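Local coordinates for protein endoglucanase (PDB 2E4T) that hydrolyses internal beta-1,4-glucosidic linkages in cellulose and probably xyloglucan, this chain being the glycoside hydrolase family 44 module of a larger multidomain enzyme, at residues Arg275-Pro286 and Pro351-Tyr362. Residues are numbered along the deposited sequence; the frame is centred on the assembly and turned at random.
Sequences RLLDVLDVHWYP and PGTKLAITEYDY
Tyr-285 and His-283 both converge on Glu-359, forming one of two polar clusters in this pairing of neighbouring strands in a TIM-like barrel. The Tyr-285 hydroxyl donates to the carboxylate, OH to OE1 2.7 Å, meeting it on the anti side and 25° out of its plane, while OE2 forms a salt bridge with Arg-42. The extended Glu-359 chain lies over the His-283 ring, CG 3.6 Å from the ring centroid in a CH-pi contact, with carboxylate and imidazole stacked 19° apart. In the second cluster, the Arg-275 guanidinium works in its own plane: NH1 reaches Thr-353 OG1 (2.9 Å), which also hydrogen-bonds Tyr-350 O, and Leu-277 O, and NH2 reaches Pro-351 O. A bend at chi3 (-73°) turns it toward this loop. Between the clusters, backbone hydrogen bonds of the parallel strands run from Lys-354 N to Asp-278 O as far as Trp-284 N to Glu-359 O. Val-279 CG1 presses on Ala-356 CB at 3.5 Å; on the opposite face Leu-280 lies alongside Leu-355, and Val-282 CG2 meets Ile-357 CD1. Farther on, Pro-286 CG sits 3.4 Å from the Tyr-362 ring centroid, over its face. Backbone bonds thus join the strands, with apolar packing on both faces, while Tyr-285 and Arg-42 hold both carboxylate oxygens of Glu-359, restricting its rotation.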
loop_
_atom_site.group_PDB
_atom_site.type_symbol
_atom_site.label_atom_id
_atom_site.label_comp_id
_atom_site.label_asym_id
_atom_site.label_seq_id
_atom_site.Cartn_x
_atom_site.Cartn_y
_atom_site.Cartn_z
ATOM N N ARG A 275 19.473 -4.698 10.944
ATOM C CA ARG A 275 18.679 -3.959 10.003
ATOM C C ARG A 275 17.683 -3.058 10.727
ATOM O O ARG A 275 16.870 -3.536 11.542
ATOM C CB ARG A 275 17.940 -4.949 9.102
ATOM C CG ARG A 275 16.926 -4.280 8.173
ATOM C CD ARG A 275 16.354 -5.310 7.145
ATOM N NE ARG A 275 17.325 -5.669 6.113
ATOM C CZ ARG A 275 17.493 -4.979 4.980
ATOM N NH1 ARG A 275 16.827 -3.818 4.764
ATOM N NH2 ARG A 275 18.324 -5.466 4.050
ATOM N N LEU A 276 17.672 -1.765 10.376
ATOM C CA LEU A 276 16.768 -0.815 11.016
ATOM C C LEU A 276 15.663 -0.345 10.072
ATOM O O LEU A 276 14.688 0.284 10.532
ATOM C CB LEU A 276 17.531 0.422 11.550
ATOM C CG LEU A 276 18.527 0.061 12.648
ATOM C CD1 LEU A 276 19.278 1.328 13.057
ATOM C CD2 LEU A 276 17.863 -0.546 13.874
ATOM N N LEU A 277 15.789 -0.577 8.763
ATOM C CA LEU A 277 14.718 -0.286 7.809
ATOM C C LEU A 277 14.401 -1.611 7.117
ATOM O O LEU A 277 15.278 -2.161 6.443
ATOM C CB LEU A 277 15.158 0.712 6.755
ATOM C CG LEU A 277 14.124 1.038 5.676
ATOM C CD1 LEU A 277 12.898 1.763 6.255
ATOM C CD2 LEU A 277 14.732 1.759 4.527
ATOM N N ASP A 278 13.164 -2.092 7.277
ATOM C CA ASP A 278 12.773 -3.323 6.599
ATOM C C ASP A 278 12.091 -3.060 5.264
ATOM O O ASP A 278 12.263 -3.857 4.315
ATOM C CB ASP A 278 11.874 -4.158 7.494
ATOM C CG ASP A 278 12.624 -4.608 8.721
ATOM O OD1 ASP A 278 13.385 -5.609 8.601
ATOM O OD2 ASP A 278 12.483 -3.947 9.779
ATOM N N VAL A 279 11.303 -1.989 5.192
ATOM C CA VAL A 279 10.441 -1.758 4.053
ATOM C C VAL A 279 10.457 -0.267 3.698
ATOM O O VAL A 279 10.105 0.572 4.522
ATOM C CB VAL A 279 8.988 -2.199 4.322
ATOM C CG1 VAL A 279 8.203 -2.163 3.032
ATOM C CG2 VAL A 279 8.923 -3.584 4.961
ATOM N N LEU A 280 10.896 0.034 2.472
ATOM C CA LEU A 280 10.763 1.373 1.894
ATOM C C LEU A 280 9.287 1.561 1.541
ATOM O O LEU A 280 8.730 0.761 0.801
ATOM C CB LEU A 280 11.647 1.478 0.651
ATOM C CG LEU A 280 11.600 2.834 -0.039
ATOM C CD1 LEU A 280 12.287 3.902 0.815
ATOM C CD2 LEU A 280 12.282 2.759 -1.409
ATOM N N ASP A 281 8.687 2.615 2.105
ATOM C CA ASP A 281 7.218 2.797 2.112
ATOM C C ASP A 281 6.896 4.139 1.493
ATOM O O ASP A 281 7.386 5.195 1.981
ATOM C CB ASP A 281 6.829 2.812 3.642
ATOM C CG ASP A 281 5.402 3.133 3.928
ATOM O OD1 ASP A 281 4.727 3.729 3.051
ATOM O OD2 ASP A 281 4.956 2.742 5.041
ATOM N N VAL A 282 6.129 4.126 0.401
ATOM C CA VAL A 282 5.746 5.355 -0.254
ATOM C C VAL A 282 4.228 5.313 -0.570
ATOM O O VAL A 282 3.599 4.249 -0.626
ATOM C CB VAL A 282 6.534 5.624 -1.557
ATOM C CG1 VAL A 282 8.025 5.795 -1.266
ATOM C CG2 VAL A 282 6.291 4.489 -2.590
ATOM N N HIS A 283 3.694 6.523 -0.788
ATOM C CA HIS A 283 2.322 6.707 -1.249
ATOM C C HIS A 283 2.392 7.137 -2.709
ATOM O O HIS A 283 3.225 7.975 -3.085
ATOM C CB HIS A 283 1.618 7.786 -0.445
ATOM C CG HIS A 283 1.546 7.459 1.006
ATOM N ND1 HIS A 283 1.848 6.282 1.634
ATOM C CD2 HIS A 283 1.148 8.316 2.004
ATOM C CE1 HIS A 283 1.613 6.437 2.962
ATOM N NE2 HIS A 283 1.204 7.677 3.198
ATOM N N TRP A 284 1.497 6.563 -3.543
ATOM C CA TRP A 284 1.503 6.832 -4.972
ATOM C C TRP A 284 0.052 7.031 -5.426
ATOM O O TRP A 284 -0.670 6.075 -5.700
ATOM C CB TRP A 284 2.170 5.684 -5.779
ATOM C CG TRP A 284 2.198 5.874 -7.236
ATOM C CD1 TRP A 284 1.350 5.301 -8.166
ATOM C CD2 TRP A 284 3.143 6.673 -8.010
ATOM N NE1 TRP A 284 1.739 5.683 -9.459
ATOM C CE2 TRP A 284 2.833 6.499 -9.388
ATOM C CE3 TRP A 284 4.237 7.462 -7.679
ATOM C CZ2 TRP A 284 3.583 7.120 -10.411
ATOM C CZ3 TRP A 284 4.977 8.071 -8.720
ATOM C CH2 TRP A 284 4.617 7.875 -10.059
ATOM N N TYR A 285 -0.351 8.306 -5.485
ATOM C CA TYR A 285 -1.616 8.676 -6.103
ATOM C C TYR A 285 -1.263 9.131 -7.489
ATOM O O TYR A 285 -0.549 10.124 -7.662
ATOM C CB TYR A 285 -2.325 9.774 -5.315
ATOM C CG TYR A 285 -2.814 9.270 -3.970
ATOM C CD1 TYR A 285 -4.013 8.594 -3.865
ATOM C CD2 TYR A 285 -2.084 9.496 -2.810
ATOM C CE1 TYR A 285 -4.472 8.150 -2.630
ATOM C CE2 TYR A 285 -2.518 9.079 -1.576
ATOM C CZ TYR A 285 -3.750 8.413 -1.470
ATOM O OH TYR A 285 -4.296 8.056 -0.279
ATOM N N PRO A 286 -1.688 8.395 -8.547
ATOM C CA PRO A 286 -1.267 8.745 -9.900
ATOM C C PRO A 286 -1.569 10.198 -10.218
ATOM O O PRO A 286 -2.687 10.675 -9.940
ATOM C CB PRO A 286 -2.091 7.788 -10.782
ATOM C CG PRO A 286 -2.318 6.669 -9.902
ATOM C CD PRO A 286 -2.512 7.173 -8.514
ATOM N N PRO A 351 20.466 -3.088 -0.277
ATOM C CA PRO A 351 19.958 -4.353 -0.808
ATOM C C PRO A 351 19.191 -5.127 0.245
ATOM O O PRO A 351 19.552 -5.144 1.429
ATOM C CB PRO A 351 21.229 -5.121 -1.252
ATOM C CG PRO A 351 22.250 -4.115 -1.421
ATOM C CD PRO A 351 21.902 -2.909 -0.542
ATOM N N GLY A 352 18.117 -5.803 -0.194
ATOM C CA GLY A 352 17.358 -6.613 0.731
ATOM C C GLY A 352 16.178 -5.868 1.380
ATOM O O GLY A 352 15.336 -6.484 2.027
ATOM N N THR A 353 16.143 -4.543 1.231
ATOM C CA THR A 353 14.999 -3.764 1.692
ATOM C C THR A 353 13.791 -4.083 0.804
ATOM O O THR A 353 13.933 -4.214 -0.416
ATOM C CB THR A 353 15.358 -2.271 1.655
ATOM O OG1 THR A 353 16.553 -2.071 2.425
ATOM C CG2 THR A 353 14.262 -1.387 2.211
ATOM N N LYS A 354 12.625 -4.214 1.442
ATOM C CA LYS A 354 11.407 -4.497 0.725
ATOM C C LYS A 354 10.744 -3.165 0.275
ATOM O O LYS A 354 11.206 -2.080 0.681
ATOM C CB LYS A 354 10.441 -5.287 1.646
ATOM C CG LYS A 354 11.010 -6.623 2.080
ATOM C CD LYS A 354 10.295 -7.270 3.268
ATOM C CE LYS A 354 10.872 -8.572 3.688
ATOM N NZ LYS A 354 10.033 -9.394 4.534
ATOM N N LEU A 355 9.705 -3.261 -0.551
ATOM C CA LEU A 355 9.027 -2.070 -1.076
ATOM C C LEU A 355 7.524 -2.181 -0.796
ATOM O O LEU A 355 6.918 -3.230 -1.099
ATOM C CB LEU A 355 9.291 -1.947 -2.586
ATOM C CG LEU A 355 8.599 -0.777 -3.283
ATOM C CD1 LEU A 355 9.068 0.567 -2.736
ATOM C CD2 LEU A 355 8.884 -0.818 -4.778
ATOM N N ALA A 356 6.931 -1.109 -0.250
ATOM C CA ALA A 356 5.492 -1.104 -0.017
ATOM C C ALA A 356 4.894 0.192 -0.554
ATOM O O ALA A 356 5.490 1.268 -0.445
ATOM C CB ALA A 356 5.172 -1.235 1.476
ATOM N N ILE A 357 3.670 0.058 -1.088
ATOM C CA ILE A 357 2.871 1.197 -1.571
ATOM C C ILE A 357 1.687 1.280 -0.610
ATOM O O ILE A 357 0.693 0.573 -0.761
ATOM C CB ILE A 357 2.421 1.031 -3.031
ATOM C CG1 ILE A 357 3.576 0.567 -3.941
ATOM C CG2 ILE A 357 1.773 2.312 -3.474
ATOM C CD1 ILE A 357 4.774 1.486 -4.026
ATOM N N THR A 358 1.839 2.124 0.444
ATOM C CA THR A 358 0.914 2.061 1.565
ATOM C C THR A 358 -0.322 2.983 1.420
ATOM O O THR A 358 -1.249 2.872 2.239
ATOM C CB THR A 358 1.627 2.317 2.892
ATOM O OG1 THR A 358 2.201 3.609 2.868
ATOM C CG2 THR A 358 2.582 1.185 3.220
ATOM N N GLU A 359 -0.348 3.819 0.384
ATOM C CA GLU A 359 -1.574 4.467 -0.043
ATOM C C GLU A 359 -1.482 4.582 -1.561
ATOM O O GLU A 359 -0.409 4.924 -2.104
ATOM C CB GLU A 359 -1.796 5.879 0.504
ATOM C CG GLU A 359 -1.935 5.922 2.005
ATOM C CD GLU A 359 -2.199 7.295 2.591
ATOM O OE1 GLU A 359 -2.667 8.209 1.852
ATOM O OE2 GLU A 359 -1.986 7.446 3.833
ATOM N N TYR A 360 -2.598 4.366 -2.248
ATOM C CA TYR A 360 -2.728 4.605 -3.663
ATOM C C TYR A 360 -4.238 4.558 -3.962
ATOM O O TYR A 360 -5.041 3.993 -3.186
ATOM C CB TYR A 360 -1.985 3.553 -4.523
ATOM C CG TYR A 360 -2.547 2.143 -4.387
ATOM C CD1 TYR A 360 -3.516 1.701 -5.275
ATOM C CD2 TYR A 360 -2.149 1.299 -3.370
ATOM C CE1 TYR A 360 -4.101 0.462 -5.171
ATOM C CE2 TYR A 360 -2.713 0.017 -3.240
ATOM C CZ TYR A 360 -3.694 -0.378 -4.133
ATOM O OH TYR A 360 -4.315 -1.598 -4.045
ATOM N N ASP A 361 -4.613 5.121 -5.121
ATOM C CA ASP A 361 -6.004 5.100 -5.620
ATOM C C ASP A 361 -5.931 5.554 -7.053
ATOM O O ASP A 361 -5.503 6.677 -7.323
ATOM C CB ASP A 361 -6.858 6.036 -4.782
ATOM C CG ASP A 361 -8.292 6.200 -5.300
ATOM O OD1 ASP A 361 -8.743 5.383 -6.121
ATOM O OD2 ASP A 361 -8.990 7.157 -4.807
ATOM N N TYR A 362 -6.359 4.666 -7.989
ATOM C CA TYR A 362 -6.384 4.996 -9.406
ATOM C C TYR A 362 -7.696 5.676 -9.838
ATOM O O TYR A 362 -7.846 6.006 -11.030
ATOM C CB TYR A 362 -6.052 3.756 -10.252
ATOM C CG TYR A 362 -4.561 3.533 -10.320
ATOM C CD1 TYR A 362 -3.823 3.180 -9.168
ATOM C CD2 TYR A 362 -3.861 3.770 -11.499
ATOM C CE1 TYR A 362 -2.435 3.126 -9.179
ATOM C CE2 TYR A 362 -2.484 3.688 -11.539
ATOM C CZ TYR A 362 -1.765 3.409 -10.372
ATOM O OH TYR A 362 -0.391 3.351 -10.329
HETATM O O HOH W 1 13.933 -6.134 4.471
HETATM O O HOH W 2 0.708 4.815 -12.270
#